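Local coordinates for protein mRNA export factor GLE1 (Saccharomyces cerevisiae, PDB 6B4E) that serves as a nuclear pore component in mRNA export, acting as an enzyme activator and binding inositol hexakisphosphate, at residues R214-P219 with I255-E260; Q241-Q244 with Q249-K252. All coordinates share one frame; numbering follows the deposited sequence. Where two conformers were deposited one is given.

Both contacts lie in the C-terminal part of the protein, a region built of helices and loops, without strands, that takes part in interactions with NUP42, DBP5 and GFD1, and both draw on helix 225-264. Along the chain, residues 214-219 come first, at the end of helix 206-216; the two segments of contact 2 follow, and 255-260 come last, so contact 2 falls entirely between the halves of contact 1. Their centres are about 14 Å apart. Contact 2 marks a tight bend within helix 225-264, and the part beyond it returns to the end of helix 206-216 in contact 1. Residues of both contacts also meet the chain of another protein, which helps place this corner at an interface.

Contact 1 of 2, residues R214-P219 with I255-E260; sequences RICNTP and ILIGEE
Cys216, close to the C-terminal end of helix 206-216, points its thiol at two aliphatic side chains of helix 225-264, Leu256 and Ile257, and these van der Waals touches are what joins the segments. The sulfur sits 3.3 Å from Ile257 CG2, a close approach for sulfur and a methyl group, and 3.5 Å from Leu256 CD2. The same CD2 also reaches the flank of the cysteine, 3.7 Å from Cys216 CB, so the leucine branch lies alongside the CB-SG bond. Ile257 takes the torsion unusual for a helical isoleucine, CG1 lodged between the backbone N and the carbonyl carbon (chi1 59°), which swings CG2 round to the sulfur. A small, polarisable and weakly polar residue suits this buried place: the nearest CA atoms, of Cys216 and Ile257, are 6.8 Å apart, leaving little depth for a longer side chain.

This is a helix end set against the side of another helix, within the all-alpha C-terminal part of the protein. Cys216 also touches Leu253, one turn before Ile257, while Ile257 packs on Trp235 from the earlier part of its own helix. Cys216 and Leu256 each pack on an apolar side chain of another protein chain.

Hydrogen bonds work within the segments. Thr218 OG1 gives a 2.6 Å bond to Arg214 O, its donor tilted 30° from the carbonyl plane; the threonine hydroxyl is thus the shorter of two partners of this carbonyl, beside the weak bond from Asn217 N. In helix 225-264, a wider pi-type turn runs through residues 256-260, where Ile255 O accepts Glu259 N at 2.9 Å and, weakly, Glu260 N.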
loop_
_atom_site.group_PDB
_atom_site.type_symbol
_atom_site.label_atom_id
_atom_site.label_comp_id
_atom_site.label_asym_id
_atom_site.label_seq_id
_atom_site.Cartn_x
_atom_site.Cartn_y
_atom_site.Cartn_z
ATOM N N ARG A 214 9.953 -9.455 0.298
ATOM C CA ARG A 214 11.037 -8.560 -0.094
ATOM C C ARG A 214 11.684 -7.900 1.113
ATOM O O ARG A 214 12.905 -7.689 1.130
ATOM C CB ARG A 214 10.508 -7.508 -1.064
ATOM C CG ARG A 214 10.189 -8.134 -2.421
ATOM C CD ARG A 214 9.393 -7.221 -3.320
ATOM N NE ARG A 214 9.064 -7.936 -4.544
ATOM C CZ ARG A 214 8.294 -7.481 -5.521
ATOM N NH1 ARG A 214 7.781 -6.262 -5.473
ATOM N NH2 ARG A 214 8.036 -8.266 -6.557
ATOM N N ILE A 215 10.882 -7.526 2.110
ATOM C CA ILE A 215 11.452 -6.989 3.338
ATOM C C ILE A 215 12.276 -8.059 4.042
ATOM O O ILE A 215 13.386 -7.794 4.509
ATOM C CB ILE A 215 10.340 -6.418 4.241
ATOM C CG1 ILE A 215 9.734 -5.167 3.584
ATOM C CG2 ILE A 215 10.906 -6.062 5.606
ATOM C CD1 ILE A 215 8.540 -4.571 4.334
ATOM N N CYS A 216 11.775 -9.299 4.085
ATOM C CA CYS A 216 12.560 -10.374 4.681
ATOM C C CYS A 216 13.830 -10.674 3.898
ATOM O O CYS A 216 14.756 -11.272 4.453
ATOM C CB CYS A 216 11.729 -11.641 4.791
ATOM S SG CYS A 216 10.522 -11.564 6.133
ATOM N N ASN A 217 13.903 -10.279 2.632
ATOM C CA ASN A 217 15.090 -10.517 1.828
ATOM C C ASN A 217 15.994 -9.295 1.756
ATOM O O ASN A 217 17.042 -9.352 1.108
ATOM C CB ASN A 217 14.690 -10.960 0.418
ATOM C CG ASN A 217 14.047 -12.340 0.401
ATOM O OD1 ASN A 217 14.207 -13.131 1.339
ATOM N ND2 ASN A 217 13.333 -12.645 -0.685
ATOM N N THR A 218 15.629 -8.212 2.428
ATOM C CA THR A 218 16.373 -6.957 2.360
ATOM C C THR A 218 17.608 -7.032 3.255
ATOM O O THR A 218 17.512 -7.533 4.379
ATOM C CB THR A 218 15.458 -5.811 2.789
ATOM O OG1 THR A 218 14.441 -5.643 1.798
ATOM C CG2 THR A 218 16.196 -4.501 2.955
ATOM N N PRO A 219 18.777 -6.573 2.794
ATOM C CA PRO A 219 19.957 -6.542 3.669
ATOM C C PRO A 219 19.629 -5.878 4.997
ATOM O O PRO A 219 19.055 -4.788 5.043
ATOM C CB PRO A 219 20.972 -5.726 2.857
ATOM C CG PRO A 219 20.563 -5.912 1.450
ATOM C CD PRO A 219 19.071 -5.986 1.471
ATOM N N ILE A 255 5.699 -16.009 10.823
ATOM C CA ILE A 255 6.714 -16.349 11.817
ATOM C C ILE A 255 8.034 -15.669 11.475
ATOM O O ILE A 255 8.756 -15.201 12.361
ATOM C CB ILE A 255 6.863 -17.877 11.917
ATOM C CG1 ILE A 255 5.562 -18.481 12.469
ATOM C CG2 ILE A 255 8.077 -18.264 12.775
ATOM C CD1 ILE A 255 5.464 -19.963 12.345
ATOM N N LEU A 256 8.382 -15.619 10.192
ATOM C CA LEU A 256 9.657 -15.029 9.809
ATOM C C LEU A 256 9.690 -13.547 10.160
ATOM O O LEU A 256 10.675 -13.068 10.730
ATOM C CB LEU A 256 9.927 -15.253 8.324
ATOM C CG LEU A 256 11.349 -14.901 7.876
ATOM C CD1 LEU A 256 12.402 -15.835 8.509
ATOM C CD2 LEU A 256 11.433 -14.981 6.393
ATOM N N ILE A 257 8.617 -12.799 9.858
ATOM C CA ILE A 257 8.642 -11.364 10.186
ATOM C C ILE A 257 8.478 -11.140 11.685
ATOM O O ILE A 257 9.112 -10.248 12.263
ATOM C CB ILE A 257 7.590 -10.551 9.390
ATOM C CG1 ILE A 257 6.132 -11.008 9.610
ATOM C CG2 ILE A 257 7.938 -10.552 7.938
ATOM C CD1 ILE A 257 5.104 -9.981 9.097
ATOM N N GLY A 258 7.602 -11.904 12.340
ATOM C CA GLY A 258 7.256 -11.590 13.715
ATOM C C GLY A 258 8.234 -12.108 14.744
ATOM O O GLY A 258 8.402 -11.491 15.803
ATOM N N GLU A 259 8.879 -13.246 14.473
ATOM C CA GLU A 259 9.871 -13.823 15.377
ATOM C C GLU A 259 11.291 -13.540 14.899
ATOM O O GLU A 259 12.081 -12.916 15.613
ATOM C CB GLU A 259 9.664 -15.338 15.513
ATOM C CG GLU A 259 10.741 -16.039 16.333
ATOM C CD GLU A 259 10.838 -15.500 17.763
ATOM O OE1 GLU A 259 11.963 -15.265 18.247
ATOM O OE2 GLU A 259 9.781 -15.316 18.407
ATOM N N GLU A 260 11.625 -13.977 13.681
ATOM C CA GLU A 260 13.018 -13.935 13.243
ATOM C C GLU A 260 13.482 -12.513 12.956
ATOM O O GLU A 260 14.546 -12.096 13.418
ATOM C CB GLU A 260 13.205 -14.829 12.013
ATOM C CG GLU A 260 14.649 -14.974 11.549
ATOM C CD GLU A 260 15.559 -15.622 12.597
ATOM O OE1 GLU A 260 16.797 -15.550 12.437
ATOM O OE2 GLU A 260 15.040 -16.202 13.580
#

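Contact 2 of 2, residues Q241-Q244 with Q249-K252; sequences QFLQ and QASK
A sharp bend inside helix 225-264 folds Phe242 and Leu243 against Ala250 and Ser251, much as the arms of a helical hairpin close on each other. Leu243 CA and Ala250 CA stand only 5.3 Å apart, roughly half the rise expected over seven residues of a straight helix. The methyl of Ala250 points into the turn, its CB 3.5 Å from Phe242 O and 3.9 Å from Leu243 CA, and alanine, with a single methyl, suits so narrow a place.

The Phe242 ring flanks this methyl obliquely. With CG anti to the backbone N (chi1 -169°), the ring comes to the Ala250 side, CD2 lying 3.6 Å from Ala250 CB, while CE2 comes 3.8 Å from Ala250 CA. Being large and apolar, phenylalanine also fills the space between the arms and helix 206-216: it packs on Leu253, Leu254 and Leu212, and meets Trp234 edge-to-face. Cut back to an alanine here, the side chain would probably leave the Ala250 methyl without its aromatic cover and a gap where the ring now meets Leu212 and Trp234.

Leu243 meets the same methyl from a second direction, roughly at right angles to the ring's approach. Its CD2 lies 4.0 Å from Ala250 CB and presses on Ser251 OG at 3.3 Å; serine tolerates the apolar neighbour because its hydroxyl is already hydrogen-bonded to Gly247 O within its own helix. Trp283 of helix 271-284 packs on both side chains.

Beyond the touching residues, Gln249 and Lys252 turn to another protein chain, both bonding its backbone. One helical turn apart, they hold each other as well: Lys252 NZ donates to Gln249 OE1 at 2.9 Å, tilted 15° from the carbonyl plane.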
loop_
_atom_site.group_PDB
_atom_site.type_symbol
_atom_site.label_atom_id
_atom_site.label_comp_id
_atom_site.label_asym_id
_atom_site.label_seq_id
_atom_site.Cartn_x
_atom_site.Cartn_y
_atom_site.Cartn_z
ATOM N N GLN A 241 -6.674 -12.475 6.426
ATOM C CA GLN A 241 -6.959 -12.869 5.058
ATOM C C GLN A 241 -5.733 -13.444 4.360
ATOM O O GLN A 241 -5.870 -14.267 3.448
ATOM C CB GLN A 241 -7.499 -11.673 4.280
ATOM C CG GLN A 241 -8.846 -11.193 4.750
ATOM C CD GLN A 241 -8.775 -10.362 6.022
ATOM O OE1 GLN A 241 -7.748 -9.746 6.342
ATOM N NE2 GLN A 241 -9.887 -10.317 6.746
ATOM N N PHE A 242 -4.539 -13.005 4.757
ATOM C CA PHE A 242 -3.301 -13.570 4.221
ATOM C C PHE A 242 -3.188 -15.043 4.581
ATOM O O PHE A 242 -2.837 -15.875 3.742
ATOM C CB PHE A 242 -2.121 -12.776 4.785
ATOM C CG PHE A 242 -0.782 -13.060 4.135
ATOM C CD1 PHE A 242 -0.531 -12.689 2.822
ATOM C CD2 PHE A 242 0.244 -13.623 4.873
ATOM C CE1 PHE A 242 0.700 -12.920 2.251
ATOM C CE2 PHE A 242 1.480 -13.864 4.298
ATOM C CZ PHE A 242 1.707 -13.500 2.988
ATOM N N LEU A 243 -3.514 -15.380 5.828
ATOM C CA LEU A 243 -3.558 -16.779 6.242
ATOM C C LEU A 243 -4.607 -17.571 5.473
ATOM O O LEU A 243 -4.390 -18.749 5.151
ATOM C CB LEU A 243 -3.828 -16.866 7.749
ATOM C CG LEU A 243 -2.655 -16.447 8.620
ATOM C CD1 LEU A 243 -3.131 -16.203 10.038
ATOM C CD2 LEU A 243 -1.604 -17.514 8.621
ATOM N N GLN A 244 -5.769 -16.967 5.211
ATOM C CA GLN A 244 -6.783 -17.633 4.396
ATOM C C GLN A 244 -6.243 -17.961 3.019
ATOM O O GLN A 244 -6.518 -19.039 2.466
ATOM C CB GLN A 244 -8.028 -16.753 4.279
ATOM C CG GLN A 244 -8.744 -16.607 5.606
ATOM C CD GLN A 244 -9.848 -15.555 5.604
ATOM O OE1 GLN A 244 -10.018 -14.782 4.661
ATOM N NE2 GLN A 244 -10.573 -15.495 6.702
ATOM N N GLN A 249 1.981 -21.612 4.288
ATOM C CA GLN A 249 3.058 -20.798 3.732
ATOM C C GLN A 249 2.970 -19.368 4.235
ATOM O O GLN A 249 3.984 -18.762 4.604
ATOM C CB GLN A 249 3.023 -20.857 2.203
ATOM C CG GLN A 249 3.025 -22.281 1.648
ATOM C CD GLN A 249 4.355 -23.016 1.851
ATOM O OE1 GLN A 249 5.313 -22.458 2.383
ATOM N NE2 GLN A 249 4.409 -24.274 1.417
ATOM N N ALA A 250 1.758 -18.822 4.298
ATOM C CA ALA A 250 1.568 -17.563 5.008
ATOM C C ALA A 250 2.081 -17.665 6.431
ATOM O O ALA A 250 2.754 -16.751 6.919
ATOM C CB ALA A 250 0.094 -17.180 5.031
ATOM N N SER A 251 1.788 -18.772 7.110
ATOM C CA SER A 251 2.200 -18.908 8.508
ATOM C C SER A 251 3.712 -18.873 8.646
ATOM O O SER A 251 4.239 -18.248 9.566
ATOM C CB SER A 251 1.660 -20.206 9.107
ATOM O OG SER A 251 0.240 -20.216 9.146
ATOM N N LYS A 252 4.429 -19.566 7.762
ATOM C CA LYS A 252 5.888 -19.504 7.801
ATOM C C LYS A 252 6.377 -18.070 7.637
ATOM O O LYS A 252 7.358 -17.662 8.269
ATOM C CB LYS A 252 6.487 -20.385 6.708
ATOM C CG LYS A 252 6.258 -21.872 6.950
ATOM C CD LYS A 252 6.320 -22.691 5.670
ATOM C CE LYS A 252 7.644 -22.555 4.963
ATOM N NZ LYS A 252 7.696 -23.418 3.731
#